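Local coordinates for myosin-2 (Saccharomyces cerevisiae, PDB 6IXO), which transports organelles and other cargo along actin cables as a class V myosin, binding cargo receptors through its tail, the globular part described here, at residues S100-L105 and F219-E224; N210-C215 and E224-V229; W270-T273 and G279-C282. All blocks are in the same frame, centred on the assembly; numbering follows the deposited sequence. Where two conformers were deposited one is given.

Interaction 1: residues S100-L105 and F219-E224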
loop_
_atom_site.group_PDB
_atom_site.type_symbol
_atom_site.label_atom_id
_atom_site.label_comp_id
_atom_site.label_asym_id
_atom_site.label_seq_id
_atom_site.Cartn_x
_atom_site.Cartn_y
_atom_site.Cartn_z
ATOM N N SER A 100 -9.594 4.815 -1.419
ATOM C CA SER A 100 -9.503 5.873 -0.395
ATOM C C SER A 100 -8.112 5.934 0.174
ATOM O O SER A 100 -7.606 7.000 0.476
ATOM C CB SER A 100 -10.522 5.674 0.706
ATOM O OG SER A 100 -11.829 5.823 0.168
ATOM N N GLY A 101 -7.464 4.784 0.321
ATOM C CA GLY A 101 -6.111 4.820 0.859
ATOM C C GLY A 101 -5.131 5.491 -0.082
ATOM O O GLY A 101 -4.261 6.242 0.333
ATOM N N VAL A 102 -5.240 5.206 -1.369
ATOM C CA VAL A 102 -4.299 5.803 -2.314
ATOM C C VAL A 102 -4.537 7.327 -2.380
ATOM O O VAL A 102 -3.591 8.138 -2.439
ATOM C CB VAL A 102 -4.453 5.170 -3.720
ATOM C CG1 VAL A 102 -3.541 5.865 -4.732
ATOM C CG2 VAL A 102 -4.120 3.599 -3.647
ATOM N N PHE A 103 -5.812 7.675 -2.363
ATOM C CA PHE A 103 -6.246 9.075 -2.335
ATOM C C PHE A 103 -5.541 9.812 -1.203
ATOM O O PHE A 103 -4.940 10.887 -1.404
ATOM C CB PHE A 103 -7.772 9.124 -2.148
ATOM C CG PHE A 103 -8.325 10.537 -2.046
ATOM C CD1 PHE A 103 -8.624 11.256 -3.198
ATOM C CD2 PHE A 103 -8.588 11.094 -0.799
ATOM C CE1 PHE A 103 -9.145 12.564 -3.111
ATOM C CE2 PHE A 103 -9.148 12.406 -0.707
ATOM C CZ PHE A 103 -9.417 13.110 -1.870
ATOM N N TRP A 104 -5.621 9.257 0.008
ATOM C CA TRP A 104 -5.020 9.943 1.152
ATOM C C TRP A 104 -3.497 9.923 1.090
ATOM O O TRP A 104 -2.859 10.885 1.491
ATOM C CB TRP A 104 -5.538 9.361 2.485
ATOM C CG TRP A 104 -6.878 9.927 2.761
ATOM C CD1 TRP A 104 -8.069 9.287 2.734
ATOM C CD2 TRP A 104 -7.166 11.312 2.994
ATOM N NE1 TRP A 104 -9.087 10.165 2.969
ATOM C CE2 TRP A 104 -8.563 11.426 3.119
ATOM C CE3 TRP A 104 -6.377 12.458 3.108
ATOM C CZ2 TRP A 104 -9.190 12.640 3.364
ATOM C CZ3 TRP A 104 -7.013 13.688 3.325
ATOM C CH2 TRP A 104 -8.398 13.758 3.460
ATOM N N LEU A 105 -2.904 8.845 0.578
ATOM C CA LEU A 105 -1.457 8.857 0.359
ATOM C C LEU A 105 -1.056 10.001 -0.574
ATOM O O LEU A 105 -0.040 10.679 -0.349
ATOM C CB LEU A 105 -0.989 7.499 -0.230
ATOM C CG LEU A 105 -1.037 6.312 0.782
ATOM C CD1 LEU A 105 -0.730 4.962 0.048
ATOM C CD2 LEU A 105 -0.058 6.531 1.932
ATOM N N PHE A 219 -4.204 8.089 -10.015
ATOM C CA PHE A 219 -4.022 9.150 -9.014
ATOM C C PHE A 219 -2.611 9.704 -9.039
ATOM O O PHE A 219 -2.208 10.388 -8.094
ATOM C CB PHE A 219 -4.350 8.666 -7.587
ATOM C CG PHE A 219 -5.799 8.318 -7.379
ATOM C CD1 PHE A 219 -6.727 8.481 -8.409
ATOM C CD2 PHE A 219 -6.233 7.784 -6.159
ATOM C CE1 PHE A 219 -8.066 8.131 -8.243
ATOM C CE2 PHE A 219 -7.563 7.438 -5.981
ATOM C CZ PHE A 219 -8.487 7.613 -7.032
ATOM N N HIS A 220 -1.872 9.390 -10.110
ATOM C CA HIS A 220 -0.534 9.923 -10.344
ATOM C C HIS A 220 0.428 9.591 -9.212
ATOM O O HIS A 220 1.207 10.419 -8.792
ATOM C CB HIS A 220 -0.609 11.455 -10.553
ATOM C CG HIS A 220 -1.655 11.862 -11.543
ATOM N ND1 HIS A 220 -1.527 11.620 -12.894
ATOM C CD2 HIS A 220 -2.855 12.465 -11.378
ATOM C CE1 HIS A 220 -2.596 12.076 -13.520
ATOM N NE2 HIS A 220 -3.417 12.594 -12.626
ATOM N N ILE A 221 0.378 8.370 -8.719
ATOM C CA ILE A 221 1.278 7.964 -7.648
ATOM C C ILE A 221 2.584 7.499 -8.239
ATOM O O ILE A 221 2.592 6.766 -9.225
ATOM C CB ILE A 221 0.698 6.807 -6.802
ATOM C CG1 ILE A 221 -0.605 7.237 -6.146
ATOM C CG2 ILE A 221 1.704 6.386 -5.725
ATOM C CD1 ILE A 221 -0.426 8.419 -5.226
ATOM N N GLU A 222 3.682 7.891 -7.612
ATOM C CA GLU A 222 5.022 7.518 -8.067
ATOM C C GLU A 222 5.206 5.964 -8.153
ATOM O O GLU A 222 4.846 5.239 -7.228
ATOM C CB GLU A 222 6.040 8.189 -7.122
ATOM C CG GLU A 222 6.120 9.786 -7.230
ATOM C CD GLU A 222 5.129 10.599 -6.318
ATOM O OE1 GLU A 222 5.398 11.823 -6.074
ATOM O OE2 GLU A 222 4.078 10.063 -5.863
ATOM N N ASN A 223 5.741 5.469 -9.279
ATOM C CA ASN A 223 5.839 4.027 -9.523
ATOM C C ASN A 223 6.607 3.249 -8.447
ATOM O O ASN A 223 6.323 2.068 -8.211
ATOM C CB ASN A 223 6.480 3.756 -10.896
ATOM C CG ASN A 223 5.470 3.812 -12.043
ATOM O OD1 ASN A 223 4.252 3.790 -11.823
ATOM N ND2 ASN A 223 5.976 3.878 -13.279
ATOM N N GLU A 224 7.584 3.880 -7.802
ATOM C CA GLU A 224 8.296 3.214 -6.695
ATOM C C GLU A 224 7.353 2.781 -5.585
ATOM O O GLU A 224 7.575 1.783 -4.908
ATOM C CB GLU A 224 9.346 4.152 -6.090
ATOM C CG GLU A 224 10.497 4.435 -7.006
ATOM C CD GLU A 224 10.285 5.657 -7.912
ATOM O OE1 GLU A 224 9.156 6.206 -8.010
ATOM O OE2 GLU A 224 11.280 6.067 -8.533
#
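Phe103, on helix 97-124, and Phe219, just past the end of helix 202-218, bring their CA atoms to 7.0 Å, the closest backbone approach between a helix flank and the turn leading into helix 223-247. Val102 does most of the touching. Its CG1, anti to the backbone N (chi1 176°), is wedged between the two hydrophobic residues of the turn, 3.5 Å from Ile221 CG1 and 3.6 Å from Phe219 CD2. The methyl meets the Phe219 ring obliquely. The ring in turn presents an edge to the helix backbone, with Phe103 N near its plane and 3.8 Å from Phe219 CD2, while Phe103 CB lies 4.2 Å from Phe219 CE2. No hydrogen bond crosses; the side chains that meet are apolar and buried. Between Phe219 and Ile221, His220 takes positive phi as the C-prime residue of a Schellman motif, in which Ile221 N bonds to Met216 O. This sharp end turns the chain so that residues on both sides of His220 reach Val102. Around them, Phe35 meets the Phe103 ring and Val37 touches Phe219, while Trp162 of helix 134-180 and Met216 of helix 202-218 close round Val102.

Interaction 2: residues N210-C215 and E224-V229. With SO4 (sulfate ion), chain B.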
loop_
_atom_site.group_PDB
_atom_site.type_symbol
_atom_site.label_atom_id
_atom_site.label_comp_id
_atom_site.label_asym_id
_atom_site.label_seq_id
_atom_site.Cartn_x
_atom_site.Cartn_y
_atom_site.Cartn_z
ATOM N N ASN A 210 -5.403 -5.440 -9.530
ATOM C CA ASN A 210 -5.705 -4.442 -10.576
ATOM C C ASN A 210 -6.159 -3.091 -10.022
ATOM O O ASN A 210 -5.866 -2.023 -10.581
ATOM C CB ASN A 210 -6.794 -4.946 -11.486
ATOM C CG ASN A 210 -6.241 -5.559 -12.708
ATOM O OD1 ASN A 210 -5.325 -5.002 -13.314
ATOM N ND2 ASN A 210 -6.774 -6.711 -13.089
ATOM N N SER A 211 -6.924 -3.158 -8.946
ATOM C CA SER A 211 -7.469 -1.949 -8.337
ATOM C C SER A 211 -6.325 -1.136 -7.743
ATOM O O SER A 211 -6.285 0.091 -7.877
ATOM C CB SER A 211 -8.512 -2.326 -7.284
ATOM O OG SER A 211 -9.051 -1.166 -6.670
ATOM N N ILE A 212 -5.366 -1.814 -7.108
ATOM C CA ILE A 212 -4.185 -1.091 -6.635
ATOM C C ILE A 212 -3.470 -0.450 -7.801
ATOM O O ILE A 212 -3.137 0.739 -7.767
ATOM C CB ILE A 212 -3.236 -2.003 -5.900
ATOM C CG1 ILE A 212 -3.897 -2.470 -4.598
ATOM C CG2 ILE A 212 -1.938 -1.270 -5.515
ATOM C CD1 ILE A 212 -3.090 -3.532 -3.872
ATOM N N TYR A 213 -3.243 -1.231 -8.852
ATOM C CA TYR A 213 -2.560 -0.682 -10.025
ATOM C C TYR A 213 -3.238 0.550 -10.603
ATOM O O TYR A 213 -2.582 1.606 -10.835
ATOM C CB TYR A 213 -2.474 -1.785 -11.115
ATOM C CG TYR A 213 -1.889 -1.267 -12.417
ATOM C CD1 TYR A 213 -0.515 -1.231 -12.613
ATOM C CD2 TYR A 213 -2.712 -0.832 -13.448
ATOM C CE1 TYR A 213 0.031 -0.787 -13.806
ATOM C CE2 TYR A 213 -2.178 -0.383 -14.653
ATOM C CZ TYR A 213 -0.804 -0.360 -14.819
ATOM O OH TYR A 213 -0.254 0.071 -16.001
ATOM N N TRP A 214 -4.545 0.449 -10.875
ATOM C CA TRP A 214 -5.224 1.549 -11.591
ATOM C C TRP A 214 -5.444 2.783 -10.715
ATOM O O TRP A 214 -5.402 3.904 -11.221
ATOM C CB TRP A 214 -6.554 1.071 -12.167
ATOM C CG TRP A 214 -6.347 0.331 -13.422
ATOM C CD1 TRP A 214 -6.519 -1.027 -13.637
ATOM C CD2 TRP A 214 -5.848 0.875 -14.648
ATOM N NE1 TRP A 214 -6.188 -1.326 -14.942
ATOM C CE2 TRP A 214 -5.771 -0.180 -15.577
ATOM C CE3 TRP A 214 -5.465 2.166 -15.050
ATOM C CZ2 TRP A 214 -5.325 0.010 -16.889
ATOM C CZ3 TRP A 214 -5.030 2.352 -16.342
ATOM C CH2 TRP A 214 -4.960 1.280 -17.250
ATOM N N CYS A 215 -5.646 2.587 -9.400
ATOM C CA CYS A 215 -5.792 3.738 -8.470
ATOM C C CYS A 215 -4.480 4.493 -8.393
ATOM O O CYS A 215 -4.437 5.742 -8.458
ATOM C CB CYS A 215 -6.241 3.262 -7.056
ATOM S SG CYS A 215 -8.001 2.827 -7.037
ATOM N N GLU A 224 7.584 3.880 -7.802
ATOM C CA GLU A 224 8.296 3.214 -6.695
ATOM C C GLU A 224 7.353 2.781 -5.585
ATOM O O GLU A 224 7.575 1.783 -4.908
ATOM C CB GLU A 224 9.346 4.152 -6.090
ATOM C CG GLU A 224 10.497 4.435 -7.006
ATOM C CD GLU A 224 10.285 5.657 -7.912
ATOM O OE1 GLU A 224 9.156 6.206 -8.010
ATOM O OE2 GLU A 224 11.280 6.067 -8.533
ATOM N N VAL A 225 6.307 3.556 -5.377
ATOM C CA VAL A 225 5.397 3.266 -4.295
ATOM C C VAL A 225 4.529 2.058 -4.661
ATOM O O VAL A 225 4.255 1.162 -3.837
ATOM C CB VAL A 225 4.510 4.482 -4.004
ATOM C CG1 VAL A 225 3.391 4.095 -3.053
ATOM C CG2 VAL A 225 5.364 5.664 -3.427
ATOM N N PHE A 226 4.085 2.046 -5.906
ATOM C CA PHE A 226 3.365 0.884 -6.427
ATOM C C PHE A 226 4.208 -0.394 -6.266
ATOM O O PHE A 226 3.723 -1.455 -5.794
ATOM C CB PHE A 226 3.002 1.116 -7.900
ATOM C CG PHE A 226 2.461 -0.164 -8.579
ATOM C CD1 PHE A 226 1.197 -0.612 -8.283
ATOM C CD2 PHE A 226 3.218 -0.836 -9.488
ATOM C CE1 PHE A 226 0.657 -1.799 -8.888
ATOM C CE2 PHE A 226 2.718 -2.024 -10.123
ATOM C CZ PHE A 226 1.429 -2.499 -9.813
ATOM N N HIS A 227 5.477 -0.311 -6.675
ATOM C CA HIS A 227 6.380 -1.457 -6.549
ATOM C C HIS A 227 6.458 -1.942 -5.106
ATOM O O HIS A 227 6.409 -3.137 -4.839
ATOM C CB HIS A 227 7.797 -1.128 -7.056
ATOM C CG HIS A 227 8.708 -2.316 -7.060
ATOM N ND1 HIS A 227 9.528 -2.633 -5.994
ATOM C CD2 HIS A 227 8.883 -3.304 -7.971
ATOM C CE1 HIS A 227 10.177 -3.755 -6.258
ATOM N NE2 HIS A 227 9.802 -4.182 -7.450
ATOM N N ALA A 228 6.590 -1.019 -4.166
ATOM C CA ALA A 228 6.761 -1.419 -2.748
ATOM C C ALA A 228 5.508 -2.089 -2.233
ATOM O O ALA A 228 5.560 -3.128 -1.577
ATOM C CB ALA A 228 7.113 -0.134 -1.861
ATOM N N VAL A 229 4.369 -1.473 -2.511
ATOM C CA VAL A 229 3.114 -1.989 -1.988
ATOM C C VAL A 229 2.856 -3.397 -2.524
ATOM O O VAL A 229 2.550 -4.333 -1.787
ATOM C CB VAL A 229 1.947 -1.085 -2.386
ATOM C CG1 VAL A 229 0.596 -1.809 -2.116
ATOM C CG2 VAL A 229 2.063 0.266 -1.628
HETATM S S SO4 B . -5.626 -4.284 -17.079
HETATM O O1 SO4 B . -5.342 -5.714 -17.134
HETATM O O2 SO4 B . -6.975 -4.066 -16.562
HETATM O O3 SO4 B . -5.508 -3.716 -18.419
HETATM O O4 SO4 B . -4.666 -3.632 -16.197
#
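Tyr213 turns a ring edge toward the face of Phe226 in an offset edge-to-face pair, centroids 5.5 Å apart and planes at 76°, with Phe226 CZ near the tyrosine plane and 3.6 Å from Tyr213 CD1. The pair bridges an antiparallel helical hairpin, 202-218 and 223-247 joined by a short turn; the axes of segments 210-215 and 224-229 approach to 10.6 Å, at 166°. Trp214 brings its own face to the tyrosine, whose CE2 stands 3.7 Å above the centre of the indole; the sulfate sulfur lies at the indole edge. Ile212 CG2 sits at the edge of the Phe226 ring, 4.2 Å from Phe226 CD1. With CG anti to the backbone N (chi1 170°), the Phe226 ring extends toward the partner helix, where Phe226 CE1 comes obliquely to 3.6 Å of Tyr213 CA. The tyrosine is also edge-to-face with His274, which shares the sulfate with Trp214. That ion probably came from the crystallisation liquor. Replacing Trp214 with an alanine removes the indole, and would probably cost the sulfate one of its holders and bare one flank of the Tyr213 ring. The indole grips two sulfate oxygens weakly: Trp214 NE1 is 3.0 Å from sulfate O4 and 3.3 Å from O2.

Interaction 3: residues W270-T273 and G279-C282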
loop_
_atom_site.group_PDB
_atom_site.type_symbol
_atom_site.label_atom_id
_atom_site.label_comp_id
_atom_site.label_asym_id
_atom_site.label_seq_id
_atom_site.Cartn_x
_atom_site.Cartn_y
_atom_site.Cartn_z
ATOM N N TRP A 270 0.048 -11.582 -14.371
ATOM C CA TRP A 270 -0.451 -10.238 -14.099
ATOM C C TRP A 270 0.740 -9.312 -13.757
ATOM O O TRP A 270 0.831 -8.166 -14.261
ATOM C CB TRP A 270 -1.489 -10.253 -12.954
ATOM C CG TRP A 270 -1.947 -8.860 -12.600
ATOM C CD1 TRP A 270 -3.010 -8.175 -13.133
ATOM C CD2 TRP A 270 -1.331 -7.983 -11.665
ATOM N NE1 TRP A 270 -3.092 -6.916 -12.574
ATOM C CE2 TRP A 270 -2.080 -6.779 -11.661
ATOM C CE3 TRP A 270 -0.230 -8.101 -10.806
ATOM C CZ2 TRP A 270 -1.735 -5.685 -10.860
ATOM C CZ3 TRP A 270 0.098 -7.008 -9.991
ATOM C CH2 TRP A 270 -0.649 -5.828 -10.036
ATOM N N CYS A 271 1.641 -9.795 -12.898
ATOM C CA CYS A 271 2.845 -9.042 -12.505
ATOM C C CYS A 271 3.638 -8.620 -13.714
ATOM O O CYS A 271 4.095 -7.474 -13.822
ATOM C CB CYS A 271 3.721 -9.881 -11.577
ATOM S SG CYS A 271 2.992 -10.092 -9.948
ATOM N N LYS A 272 3.767 -9.543 -14.657
ATOM C CA LYS A 272 4.517 -9.267 -15.857
ATOM C C LYS A 272 3.926 -8.159 -16.734
ATOM O O LYS A 272 4.654 -7.469 -17.419
ATOM C CB LYS A 272 4.660 -10.560 -16.699
ATOM C CG LYS A 272 5.572 -11.595 -16.074
ATOM C CD LYS A 272 5.636 -12.835 -16.957
ATOM C CE LYS A 272 6.021 -14.083 -16.173
ATOM N NZ LYS A 272 7.475 -14.246 -15.881
ATOM N N THR A 273 2.615 -7.990 -16.748
ATOM C CA THR A 273 2.082 -6.964 -17.623
ATOM C C THR A 273 1.799 -5.671 -16.875
ATOM O O THR A 273 1.308 -4.708 -17.468
ATOM C CB THR A 273 0.808 -7.423 -18.296
ATOM O OG1 THR A 273 -0.049 -8.022 -17.316
ATOM C CG2 THR A 273 1.160 -8.427 -19.353
ATOM N N GLY A 279 7.943 -10.150 -9.600
ATOM C CA GLY A 279 6.781 -10.902 -9.135
ATOM C C GLY A 279 7.088 -12.385 -8.992
ATOM O O GLY A 279 6.688 -13.029 -8.023
ATOM N N THR A 280 7.822 -12.933 -9.953
ATOM C CA THR A 280 8.215 -14.339 -9.895
ATOM C C THR A 280 8.990 -14.612 -8.600
ATOM O O THR A 280 8.708 -15.580 -7.890
ATOM C CB THR A 280 9.032 -14.705 -11.123
ATOM O OG1 THR A 280 8.180 -14.599 -12.265
ATOM C CG2 THR A 280 9.561 -16.120 -11.030
ATOM N N GLU A 281 9.909 -13.715 -8.245
ATOM C CA GLU A 281 10.695 -13.888 -7.017
ATOM C C GLU A 281 9.833 -13.846 -5.729
ATOM O O GLU A 281 10.023 -14.667 -4.819
ATOM C CB GLU A 281 11.802 -12.833 -6.947
ATOM C CG GLU A 281 12.471 -12.757 -5.591
ATOM C CD GLU A 281 13.641 -11.793 -5.574
ATOM O OE1 GLU A 281 13.633 -10.829 -6.375
ATOM O OE2 GLU A 281 14.569 -12.009 -4.761
ATOM N N CYS A 282 8.872 -12.927 -5.668
ATOM C CA CYS A 282 7.949 -12.870 -4.540
ATOM C C CYS A 282 7.093 -14.144 -4.355
ATOM O O CYS A 282 6.565 -14.353 -3.263
ATOM C CB CYS A 282 6.989 -11.704 -4.682
ATOM S SG CYS A 282 7.823 -10.093 -4.779
#
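Cys271 and Gly279 make the close half of this contact, with Lys272 and Thr280 as its open half. It joins a turn near the C-terminal end of helix 254-273 to the short helix 279-282, which has few backbone bonds of its own, across the loop that reverses the chain within the DIL domain. The CA atoms of Cys271 and Gly279 are only 5.5 Å apart. Cys271 SG, beside its own backbone N and anti to the carbonyl carbon (chi1 -71°), rests 4.0 Å from Gly279 CA, and Cys271 CB is equally near. There is no space for a side chain here: a CB on Gly279 would fall 2.5 Å from Cys271 CB. The backbone at Gly279 therefore lies against the cysteine. On its other flanks, Cys271 SG lies in plane at the edge of the Trp270 indole, and the residue also touches Leu234 of helix 223-247.

Toward solvent the fit is looser. Lys272 starts alongside the contact and its ammonium end swings in, the chain bending at its last torsion (chi4 -80°) to bring Lys272 NZ 3.7 Å from Thr280 OG1. That is an approach, not a hydrogen bond. The threonine hydroxyl bonds instead to Glu268 one turn back on the longer helix, a tie whose acid lies just outside segment 270-273. The buried half is thus van der Waals contact of a thiol with backbone, whereas the hydrogen bond at the solvent side goes to Glu268, not Lys272. The lysine ammonium probably adds only a diffuse electrostatic influence near the threonine, since no direct bond fixes it there.

In the fold
Interactions 1 and 2 interleave along the chain of the helical tail domain; interaction 3 follows both. Interactions 1 and 2 both use helix 223-247 and have centres 8 Å apart; they meet where Val102 CG1 lies 3.8 Å from Cys215 O. Interaction 3, centred 13 Å from interaction 2, is joined to it through Trp270: its NE1 is 3.0 Å from Asn210 OD1, a probable hydrogen bond, and its CH2 is 3.9 Å from Phe226 CZ. Interactions 1 and 3 do not touch, their nearest atoms being about 11 Å apart. Interaction 2 therefore bridges the others, with the sulfate on its indole side. His274, a holder of that ion, also stacks on Trp270 of interaction 3.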